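Local coordinates for protein alkyl hydroperoxide reductase E (Mycobacterium tuberculosis, PDB 5C04) that probably reduces hydrogen peroxide and organic hydroperoxides to water and alcohols as a mycoredoxin-dependent thiol peroxidase, protecting the cell against oxidative stress, at residues A30-L40 and N62-V72; N109-T119 and A131-R140. The protein carries 1 engineered substitution. One frame throughout, in Å; residues are numbered along the deposited sequence. Where two conformers were deposited one is given.

Interaction 1 of 2, residues A30-L40 and N62-V72; sequences AKNVLLVFHPL and NDDSAALAISV. Engineered in segment 30-40: His38 (natural residue Phe).
Two backbone carbonyls share the ammonium nitrogen of Lys31: NZ gives a hydrogen bond of 2.9 Å to Asn62 O and a weak one of 3.3 Å to Asp63 O. The methylenes run across the start of strand 65-71, with CD 4.1 Å from Ala66 CB, and a bend at the last torsion (chi4 -75°) turns NZ onto the loop. Lysine suits this end of the strand by joining apolar length to a charged end. An Asx turn shapes the same loop, Asn62 OD1 taking the N-H of Asp64. Beyond it strands 32-37 and 65-71 lie parallel and regularly bonded; Val36 N meets Leu68 O at 2.8 Å, almost straight.

On the face of Val33, Leu35 and Phe37, branched and aromatic side chains fill the layer. Leu68 CD1 rests against both Val33 CG1 (3.7 Å) and Leu35 CD2 (3.9 Å), while Ile70 lies alongside Phe37 and sets CD1 over the ring face near its rim, a CH-pi contact. On the other face Ala67 and Ala69 stay small beside Leu34 and Val36, on which Trp145 of helix 143-150 packs. The engineered His38, its chi1 of 68° bringing the ring over Ser71, has Ser71 CB 3.8 Å from its centroid and touches Cys46, the probable active-site cysteine. The pair forms the central beta-alpha-beta crossover of a thioredoxin fold, with helix 44-55 as its connection.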
loop_
_atom_site.group_PDB
_atom_site.type_symbol
_atom_site.label_atom_id
_atom_site.label_comp_id
_atom_site.label_asym_id
_atom_site.label_seq_id
_atom_site.Cartn_x
_atom_site.Cartn_y
_atom_site.Cartn_z
ATOM N N ALA A 30 -29.771 -5.195 -10.076
ATOM C CA ALA A 30 -30.011 -3.779 -9.792
ATOM C C ALA A 30 -29.194 -2.847 -10.690
ATOM O O ALA A 30 -29.744 -1.956 -11.333
ATOM C CB ALA A 30 -29.704 -3.492 -8.329
ATOM N N LYS A 31 -27.877 -3.043 -10.724
ATOM C CA LYS A 31 -26.981 -2.149 -11.450
ATOM C C LYS A 31 -25.942 -2.870 -12.297
ATOM O O LYS A 31 -25.454 -3.950 -11.932
ATOM C CB LYS A 31 -26.274 -1.230 -10.460
ATOM C CG LYS A 31 -27.214 -0.310 -9.701
ATOM C CD LYS A 31 -26.448 0.612 -8.773
ATOM C CE LYS A 31 -27.363 1.327 -7.797
ATOM N NZ LYS A 31 -28.120 2.409 -8.480
ATOM N N ASN A 32 -25.606 -2.250 -13.426
ATOM C CA ASN A 32 -24.379 -2.543 -14.152
ATOM C C ASN A 32 -23.218 -1.948 -13.362
ATOM O O ASN A 32 -23.341 -0.859 -12.790
ATOM C CB ASN A 32 -24.416 -1.968 -15.567
ATOM C CG ASN A 32 -25.640 -2.427 -16.332
ATOM O OD1 ASN A 32 -25.835 -3.628 -16.510
ATOM N ND2 ASN A 32 -26.479 -1.483 -16.749
ATOM N N VAL A 33 -22.105 -2.662 -13.351
ATOM C CA VAL A 33 -20.947 -2.265 -12.543
ATOM C C VAL A 33 -19.733 -2.049 -13.420
ATOM O O VAL A 33 -19.295 -2.958 -14.136
ATOM C CB VAL A 33 -20.626 -3.300 -11.454
ATOM C CG1 VAL A 33 -19.494 -2.791 -10.554
ATOM C CG2 VAL A 33 -21.837 -3.637 -10.593
ATOM N N LEU A 34 -19.149 -0.856 -13.287
ATOM C CA LEU A 34 -17.885 -0.506 -13.912
ATOM C C LEU A 34 -16.792 -0.786 -12.881
ATOM O O LEU A 34 -16.800 -0.188 -11.791
ATOM C CB LEU A 34 -17.844 0.975 -14.277
ATOM C CG LEU A 34 -16.568 1.480 -14.943
ATOM C CD1 LEU A 34 -16.357 0.911 -16.332
ATOM C CD2 LEU A 34 -16.560 2.999 -14.971
ATOM N N LEU A 35 -15.900 -1.690 -13.244
ATOM C CA LEU A 35 -14.709 -2.016 -12.411
ATOM C C LEU A 35 -13.493 -1.355 -13.016
ATOM O O LEU A 35 -13.099 -1.687 -14.150
ATOM C CB LEU A 35 -14.465 -3.522 -12.379
ATOM C CG LEU A 35 -15.623 -4.377 -11.857
ATOM C CD1 LEU A 35 -15.248 -5.842 -11.890
ATOM C CD2 LEU A 35 -16.045 -3.955 -10.462
ATOM N N VAL A 36 -12.907 -0.401 -12.274
ATOM C CA VAL A 36 -11.722 0.331 -12.731
ATOM C C VAL A 36 -10.512 -0.110 -11.879
ATOM O O VAL A 36 -10.236 0.437 -10.797
ATOM C CB VAL A 36 -11.920 1.864 -12.675
ATOM C CG1 VAL A 36 -10.688 2.576 -13.237
ATOM C CG2 VAL A 36 -13.212 2.273 -13.437
ATOM N N PHE A 37 -9.812 -1.111 -12.378
ATOM C CA PHE A 37 -8.521 -1.517 -11.756
ATOM C C PHE A 37 -7.485 -0.470 -12.091
ATOM O O PHE A 37 -7.447 0.038 -13.213
ATOM C CB PHE A 37 -8.072 -2.884 -12.270
ATOM C CG PHE A 37 -8.916 -4.028 -11.775
ATOM C CD1 PHE A 37 -10.059 -4.434 -12.464
ATOM C CD2 PHE A 37 -8.552 -4.735 -10.640
ATOM C CE1 PHE A 37 -10.824 -5.510 -12.021
ATOM C CE2 PHE A 37 -9.307 -5.818 -10.196
ATOM C CZ PHE A 37 -10.442 -6.188 -10.878
ATOM N N HIS A 38 -6.599 -0.158 -11.141
ATOM C CA HIS A 38 -5.531 0.787 -11.441
ATOM C C HIS A 38 -4.322 0.528 -10.552
ATOM O O HIS A 38 -4.471 -0.049 -9.469
ATOM C CB HIS A 38 -6.003 2.232 -11.350
ATOM C CG HIS A 38 -6.323 2.657 -9.974
ATOM N ND1 HIS A 38 -5.404 3.332 -9.196
ATOM C CD2 HIS A 38 -7.401 2.429 -9.183
ATOM C CE1 HIS A 38 -5.925 3.542 -8.006
ATOM N NE2 HIS A 38 -7.126 3.015 -7.968
ATOM N N PRO A 39 -3.131 0.929 -11.023
ATOM C CA PRO A 39 -1.903 0.698 -10.275
ATOM C C PRO A 39 -1.803 1.201 -8.823
ATOM O O PRO A 39 -1.683 0.381 -7.905
ATOM C CB PRO A 39 -0.847 1.363 -11.164
ATOM C CG PRO A 39 -1.338 1.136 -12.535
ATOM C CD PRO A 39 -2.852 1.210 -12.439
ATOM N N LEU A 40 -1.816 2.512 -8.590
ATOM C CA LEU A 40 -1.430 3.022 -7.285
ATOM C C LEU A 40 -1.980 4.398 -6.983
ATOM O O LEU A 40 -1.825 5.341 -7.776
ATOM C CB LEU A 40 0.092 3.128 -7.165
ATOM C CG LEU A 40 0.934 1.846 -6.990
ATOM C CD1 LEU A 40 2.425 2.201 -7.010
ATOM C CD2 LEU A 40 0.539 1.107 -5.723
ATOM N N ASN A 62 -25.180 6.164 -10.823
ATOM C CA ASN A 62 -26.544 6.670 -11.047
ATOM C C ASN A 62 -27.542 5.531 -10.803
ATOM O O ASN A 62 -27.172 4.513 -10.233
ATOM C CB ASN A 62 -26.649 7.271 -12.456
ATOM C CG ASN A 62 -26.271 6.294 -13.560
ATOM O OD1 ASN A 62 -26.734 5.142 -13.599
ATOM N ND2 ASN A 62 -25.420 6.757 -14.475
ATOM N N ASP A 63 -28.795 5.704 -11.219
ATOM C CA ASP A 63 -29.816 4.666 -11.016
ATOM C C ASP A 63 -29.519 3.350 -11.739
ATOM O O ASP A 63 -29.950 2.290 -11.278
ATOM C CB ASP A 63 -31.198 5.178 -11.452
ATOM C CG ASP A 63 -31.731 6.289 -10.555
ATOM O OD1 ASP A 63 -31.256 6.423 -9.408
ATOM O OD2 ASP A 63 -32.654 7.017 -10.999
ATOM N N ASP A 64 -28.779 3.417 -12.848
ATOM C CA ASP A 64 -28.480 2.230 -13.664
ATOM C C ASP A 64 -27.090 1.614 -13.456
ATOM O O ASP A 64 -26.883 0.441 -13.792
ATOM C CB ASP A 64 -28.620 2.583 -15.144
ATOM C CG ASP A 64 -29.972 3.191 -15.472
ATOM O OD1 ASP A 64 -30.972 2.703 -14.927
ATOM O OD2 ASP A 64 -30.010 4.157 -16.252
ATOM N N SER A 65 -26.148 2.409 -12.935
ATOM C CA SER A 65 -24.714 2.051 -12.935
ATOM C C SER A 65 -24.064 2.330 -11.586
ATOM O O SER A 65 -24.438 3.269 -10.870
ATOM C CB SER A 65 -23.968 2.853 -14.021
ATOM O OG SER A 65 -24.623 2.719 -15.297
ATOM N N ALA A 66 -23.047 1.527 -11.269
ATOM C CA ALA A 66 -22.164 1.799 -10.141
ATOM C C ALA A 66 -20.737 1.720 -10.648
ATOM O O ALA A 66 -20.468 1.037 -11.637
ATOM C CB ALA A 66 -22.378 0.795 -9.031
ATOM N N ALA A 67 -19.834 2.449 -9.995
ATOM C CA ALA A 67 -18.422 2.412 -10.350
ATOM C C ALA A 67 -17.578 2.106 -9.116
ATOM O O ALA A 67 -17.777 2.711 -8.069
ATOM C CB ALA A 67 -17.983 3.718 -10.960
ATOM N N LEU A 68 -16.646 1.179 -9.292
ATOM C CA LEU A 68 -15.733 0.769 -8.212
ATOM C C LEU A 68 -14.312 0.833 -8.711
ATOM O O LEU A 68 -13.972 0.195 -9.701
ATOM C CB LEU A 68 -16.031 -0.670 -7.780
ATOM C CG LEU A 68 -17.495 -0.984 -7.442
ATOM C CD1 LEU A 68 -17.741 -2.474 -7.289
ATOM C CD2 LEU A 68 -17.897 -0.258 -6.184
ATOM N N ALA A 69 -13.468 1.565 -7.996
ATOM C CA ALA A 69 -12.050 1.614 -8.323
ATOM C C ALA A 69 -11.380 0.532 -7.474
ATOM O O ALA A 69 -11.796 0.344 -6.329
ATOM C CB ALA A 69 -11.489 2.989 -8.052
ATOM N N ILE A 70 -10.473 -0.238 -8.046
ATOM C CA ILE A 70 -9.777 -1.307 -7.291
ATOM C C ILE A 70 -8.274 -1.208 -7.474
ATOM O O ILE A 70 -7.781 -1.144 -8.598
ATOM C CB ILE A 70 -10.232 -2.696 -7.794
ATOM C CG1 ILE A 70 -11.769 -2.810 -7.715
ATOM C CG2 ILE A 70 -9.527 -3.834 -7.049
ATOM C CD1 ILE A 70 -12.375 -4.075 -8.323
ATOM N N SER A 71 -7.539 -1.241 -6.360
ATOM C CA SER A 71 -6.090 -1.137 -6.395
ATOM C C SER A 71 -5.535 -1.903 -5.209
ATOM O O SER A 71 -6.284 -2.208 -4.285
ATOM C CB SER A 71 -5.697 0.329 -6.327
ATOM O OG SER A 71 -4.343 0.501 -6.708
ATOM N N VAL A 72 -4.217 -2.156 -5.224
ATOM C CA VAL A 72 -3.591 -2.924 -4.141
ATOM C C VAL A 72 -3.383 -2.157 -2.832
ATOM O O VAL A 72 -2.929 -2.771 -1.855
ATOM C CB VAL A 72 -2.268 -3.588 -4.605
ATOM C CG1 VAL A 72 -2.510 -4.591 -5.729
ATOM C CG2 VAL A 72 -1.210 -2.557 -4.946
HETATM O O HOH W 1 -25.879 1.192 -17.229
HETATM O O HOH W 2 -2.993 -1.927 -8.027
#

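Interaction 2 of 2, residues N109-T119 and A131-R140; sequences NEQAGIANRGT and AEMKQPGEVR
Arg117 and Lys134 form a hydrogen-bonded pair of the antiparallel beta hairpin made by strands 114-122 and 128-134, and Thr119 and Glu132 form the next. Between them the non-hydrogen-bonded pair Gly118 and Met133 comes close, CA to CA 4.1 Å, as suits a glycine.

Among the side-chain hydrogen bonds, Thr119 OG1 relays between two charged groups. It donates to the anti lone pair of Glu132 OE2 at 2.7 Å and accepts from Arg140 NH1 at 2.9 Å. A hydroxyl fits here because it can do both, and Trp145 adds a further donor to Glu132 OE2. Arg117, extended from CG to NE, reaches the type I turn Gln135-Glu138 and grips Pro136 O side-on, with NE at 3.1 Å and NH2 at 2.8 Å. This carbonyl oxygen lies in the guanidinium plane; NH2 meets a lone pair of Pro136 O, whereas NE comes from above the carbonyl plane, and the two bonds should fix the rotation of the group. Asn109 ND2 meets a lone pair of Asn116 OD1 and so orients the Asn116 amide.

In ionic terms, Arg117 and Arg140 converge on Glu49 of helix 44-55, both forming salt bridges to it. Their guanidinium planes stand 63° apart, and Arg140 lays its face over the aliphatic start of Arg117, CZ to CB 3.5 Å. Arg117 also touches Cys46, consistent with the active-site arginine of peroxiredoxins. On the strand, Lys134 folds back to form a salt bridge with Glu132.

The remaining contacts are weaker or apolar. Asn116 ND2 makes a weak bond of 3.7 Å to Met133 SD. The compact ring of Pro136 fits against the loop end, its CG 4.1 Å from Ile114 CD1.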
loop_
_atom_site.group_PDB
_atom_site.type_symbol
_atom_site.label_atom_id
_atom_site.label_comp_id
_atom_site.label_asym_id
_atom_site.label_seq_id
_atom_site.Cartn_x
_atom_site.Cartn_y
_atom_site.Cartn_z
ATOM N N ASN A 109 -0.194 -7.261 -12.649
ATOM C CA ASN A 109 1.168 -7.162 -13.124
ATOM C C ASN A 109 2.080 -7.851 -12.113
ATOM O O ASN A 109 2.486 -7.261 -11.099
ATOM C CB ASN A 109 1.550 -5.695 -13.314
ATOM C CG ASN A 109 2.847 -5.501 -14.065
ATOM O OD1 ASN A 109 3.872 -6.085 -13.722
ATOM N ND2 ASN A 109 2.811 -4.662 -15.095
ATOM N N GLU A 110 2.393 -9.123 -12.376
ATOM C CA GLU A 110 3.192 -9.944 -11.461
ATOM C C GLU A 110 4.590 -9.410 -11.181
ATOM O O GLU A 110 5.108 -9.609 -10.090
ATOM C CB GLU A 110 3.320 -11.385 -12.008
ATOM C CG GLU A 110 2.031 -12.184 -11.952
ATOM C CD GLU A 110 1.669 -12.646 -10.545
ATOM O OE1 GLU A 110 2.515 -12.534 -9.622
ATOM O OE2 GLU A 110 0.522 -13.135 -10.372
ATOM N N GLN A 111 5.199 -8.739 -12.144
ATOM C CA GLN A 111 6.539 -8.202 -12.003
ATOM C C GLN A 111 6.559 -7.017 -11.022
ATOM O O GLN A 111 7.412 -6.915 -10.151
ATOM C CB GLN A 111 7.054 -7.784 -13.392
ATOM C CG GLN A 111 7.077 -8.935 -14.416
ATOM C CD GLN A 111 5.915 -8.959 -15.417
ATOM O OE1 GLN A 111 4.793 -8.527 -15.141
ATOM N NE2 GLN A 111 6.194 -9.489 -16.603
ATOM N N ALA A 112 5.596 -6.125 -11.194
ATOM C CA ALA A 112 5.556 -4.891 -10.432
ATOM C C ALA A 112 4.713 -4.954 -9.151
ATOM O O ALA A 112 4.873 -4.104 -8.277
ATOM C CB ALA A 112 5.093 -3.762 -11.318
ATOM N N GLY A 113 3.854 -5.957 -9.004
ATOM C CA GLY A 113 3.021 -6.095 -7.809
ATOM C C GLY A 113 1.829 -5.153 -7.757
ATOM O O GLY A 113 1.286 -4.858 -6.678
ATOM N N ILE A 114 1.373 -4.720 -8.920
ATOM C CA ILE A 114 0.245 -3.812 -9.025
ATOM C C ILE A 114 -0.740 -4.322 -10.069
ATOM O O ILE A 114 -0.370 -5.075 -10.968
ATOM C CB ILE A 114 0.719 -2.392 -9.427
ATOM C CG1 ILE A 114 1.524 -2.455 -10.746
ATOM C CG2 ILE A 114 1.477 -1.732 -8.295
ATOM C CD1 ILE A 114 2.055 -1.145 -11.264
ATOM N N ALA A 115 -1.980 -3.855 -9.993
ATOM C CA ALA A 115 -2.917 -4.082 -11.097
ATOM C C ALA A 115 -2.484 -3.229 -12.273
ATOM O O ALA A 115 -2.036 -2.076 -12.105
ATOM C CB ALA A 115 -4.337 -3.747 -10.682
ATOM N N ASN A 116 -2.606 -3.802 -13.479
ATOM C CA ASN A 116 -2.599 -3.025 -14.696
ATOM C C ASN A 116 -3.894 -2.242 -14.804
ATOM O O ASN A 116 -4.761 -2.319 -13.933
ATOM C CB ASN A 116 -2.394 -3.967 -15.916
ATOM C CG ASN A 116 -0.995 -4.567 -15.962
ATOM O OD1 ASN A 116 -0.015 -3.881 -15.747
ATOM N ND2 ASN A 116 -0.905 -5.862 -16.248
ATOM N N ARG A 117 -4.015 -1.466 -15.888
ATOM C CA ARG A 117 -5.196 -0.638 -16.104
ATOM C C ARG A 117 -6.298 -1.470 -16.763
ATOM O O ARG A 117 -6.616 -1.310 -17.954
ATOM C CB ARG A 117 -4.827 0.627 -16.916
ATOM C CG ARG A 117 -3.863 1.522 -16.159
ATOM C CD ARG A 117 -3.646 2.915 -16.783
ATOM N NE ARG A 117 -2.468 3.495 -16.159
ATOM C CZ ARG A 117 -2.421 4.005 -14.931
ATOM N NH1 ARG A 117 -3.526 4.171 -14.238
ATOM N NH2 ARG A 117 -1.236 4.322 -14.396
ATOM N N GLY A 118 -6.857 -2.371 -15.976
ATOM C CA GLY A 118 -7.940 -3.254 -16.400
ATOM C C GLY A 118 -9.271 -2.586 -16.155
ATOM O O GLY A 118 -9.487 -1.942 -15.127
ATOM N N THR A 119 -10.204 -2.724 -17.096
ATOM C CA THR A 119 -11.531 -2.172 -16.903
ATOM C C THR A 119 -12.558 -3.186 -17.379
ATOM O O THR A 119 -12.379 -3.790 -18.434
ATOM C CB THR A 119 -11.777 -0.894 -17.731
ATOM O OG1 THR A 119 -10.584 -0.109 -17.832
ATOM C CG2 THR A 119 -12.952 -0.090 -17.157
ATOM N N ALA A 131 -14.455 -5.361 -21.690
ATOM C CA ALA A 131 -13.186 -5.766 -21.067
ATOM C C ALA A 131 -12.007 -5.162 -21.786
ATOM O O ALA A 131 -11.877 -5.290 -23.005
ATOM C CB ALA A 131 -13.064 -7.285 -21.028
ATOM N N GLU A 132 -11.120 -4.499 -21.036
ATOM C CA GLU A 132 -9.890 -4.012 -21.622
ATOM C C GLU A 132 -8.787 -4.094 -20.584
ATOM O O GLU A 132 -9.068 -4.154 -19.368
ATOM C CB GLU A 132 -10.026 -2.572 -22.089
ATOM C CG GLU A 132 -10.132 -1.572 -20.941
ATOM C CD GLU A 132 -10.303 -0.127 -21.333
ATOM O OE1 GLU A 132 -10.191 0.220 -22.544
ATOM O OE2 GLU A 132 -10.554 0.691 -20.402
ATOM N N MET A 133 -7.549 -4.072 -21.062
ATOM C CA MET A 133 -6.398 -3.934 -20.162
ATOM C C MET A 133 -5.274 -3.186 -20.824
ATOM O O MET A 133 -4.699 -3.657 -21.810
ATOM C CB MET A 133 -5.878 -5.289 -19.686
ATOM C CG MET A 133 -4.929 -5.180 -18.495
ATOM S SD MET A 133 -3.958 -6.666 -18.162
ATOM C CE MET A 133 -2.792 -6.676 -19.517
ATOM N N LYS A 134 -4.972 -2.006 -20.290
ATOM C CA LYS A 134 -3.836 -1.215 -20.718
ATOM C C LYS A 134 -2.683 -1.329 -19.718
ATOM O O LYS A 134 -2.878 -1.719 -18.560
ATOM C CB LYS A 134 -4.258 0.245 -20.929
ATOM C CG LYS A 134 -5.417 0.409 -21.914
ATOM C CD LYS A 134 -5.082 -0.177 -23.270
ATOM C CE LYS A 134 -6.058 0.297 -24.337
ATOM N NZ LYS A 134 -7.444 -0.119 -23.989
ATOM N N GLN A 135 -1.486 -0.978 -20.162
ATOM C CA GLN A 135 -0.317 -1.011 -19.305
ATOM C C GLN A 135 -0.268 0.183 -18.345
ATOM O O GLN A 135 -0.977 1.187 -18.527
ATOM C CB GLN A 135 0.958 -1.072 -20.153
ATOM C CG GLN A 135 1.069 -2.339 -20.995
ATOM C CD GLN A 135 1.150 -3.599 -20.152
ATOM O OE1 GLN A 135 2.011 -3.723 -19.290
ATOM N NE2 GLN A 135 0.228 -4.530 -20.380
ATOM N N PRO A 136 0.552 0.080 -17.294
ATOM C CA PRO A 136 0.608 1.184 -16.327
ATOM C C PRO A 136 1.001 2.525 -16.938
ATOM O O PRO A 136 0.579 3.577 -16.462
ATOM C CB PRO A 136 1.634 0.697 -15.293
ATOM C CG PRO A 136 1.502 -0.790 -15.340
ATOM C CD PRO A 136 1.270 -1.103 -16.797
ATOM N N GLY A 137 1.796 2.498 -17.994
ATOM C CA GLY A 137 2.208 3.733 -18.653
ATOM C C GLY A 137 1.243 4.311 -19.654
ATOM O O GLY A 137 1.536 5.366 -20.219
ATOM N N GLU A 138 0.102 3.651 -19.874
ATOM C CA GLU A 138 -0.910 4.062 -20.810
ATOM C C GLU A 138 -2.070 4.734 -20.073
ATOM O O GLU A 138 -2.161 4.641 -18.842
ATOM C CB GLU A 138 -1.435 2.857 -21.583
ATOM C CG GLU A 138 -0.412 2.248 -22.538
ATOM C CD GLU A 138 -1.015 1.114 -23.335
ATOM O OE1 GLU A 138 -1.135 -0.002 -22.776
ATOM O OE2 GLU A 138 -1.364 1.347 -24.523
ATOM N N VAL A 139 -2.918 5.421 -20.822
ATOM C CA VAL A 139 -4.117 6.103 -20.329
ATOM C C VAL A 139 -5.324 5.590 -21.077
ATOM O O VAL A 139 -5.315 5.564 -22.311
ATOM C CB VAL A 139 -4.047 7.638 -20.544
ATOM C CG1 VAL A 139 -5.268 8.334 -19.940
ATOM C CG2 VAL A 139 -2.772 8.157 -19.948
ATOM N N ARG A 140 -6.394 5.230 -20.362
ATOM C CA ARG A 140 -7.589 4.689 -20.991
ATOM C C ARG A 140 -8.470 5.790 -21.572
ATOM O O ARG A 140 -8.402 6.948 -21.139
ATOM C CB ARG A 140 -8.364 3.831 -19.992
ATOM C CG ARG A 140 -7.617 2.574 -19.624
ATOM C CD ARG A 140 -8.271 1.870 -18.453
ATOM N NE ARG A 140 -7.851 2.471 -17.204
ATOM C CZ ARG A 140 -7.954 1.857 -16.027
ATOM N NH1 ARG A 140 -8.589 0.692 -15.929
ATOM N NH2 ARG A 140 -7.444 2.437 -14.958
#

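Overall arrangement
Both contacts belong to one mixed sheet, in which strands 32-37 and 114-122 are neighbours: Phe37 N probably bonds to Gly118 O, and Arg140 NH2 to Phe37 O. Interaction 1 lies near the centre of the chain, a parallel pair held by regular backbone bonds and aliphatic or aromatic packing, with polar side-chain contacts kept to its ends. Interaction 2 is a hairpin farther out, partly buried, and relies much more on charged and hydroxyl side chains. Both reach the predicted active-site Cys46, interaction 1 through engineered His38 and Pro39, interaction 2 through Arg117. Each also touches the second subunit, where Phe95 meets both Val72 and Ile114.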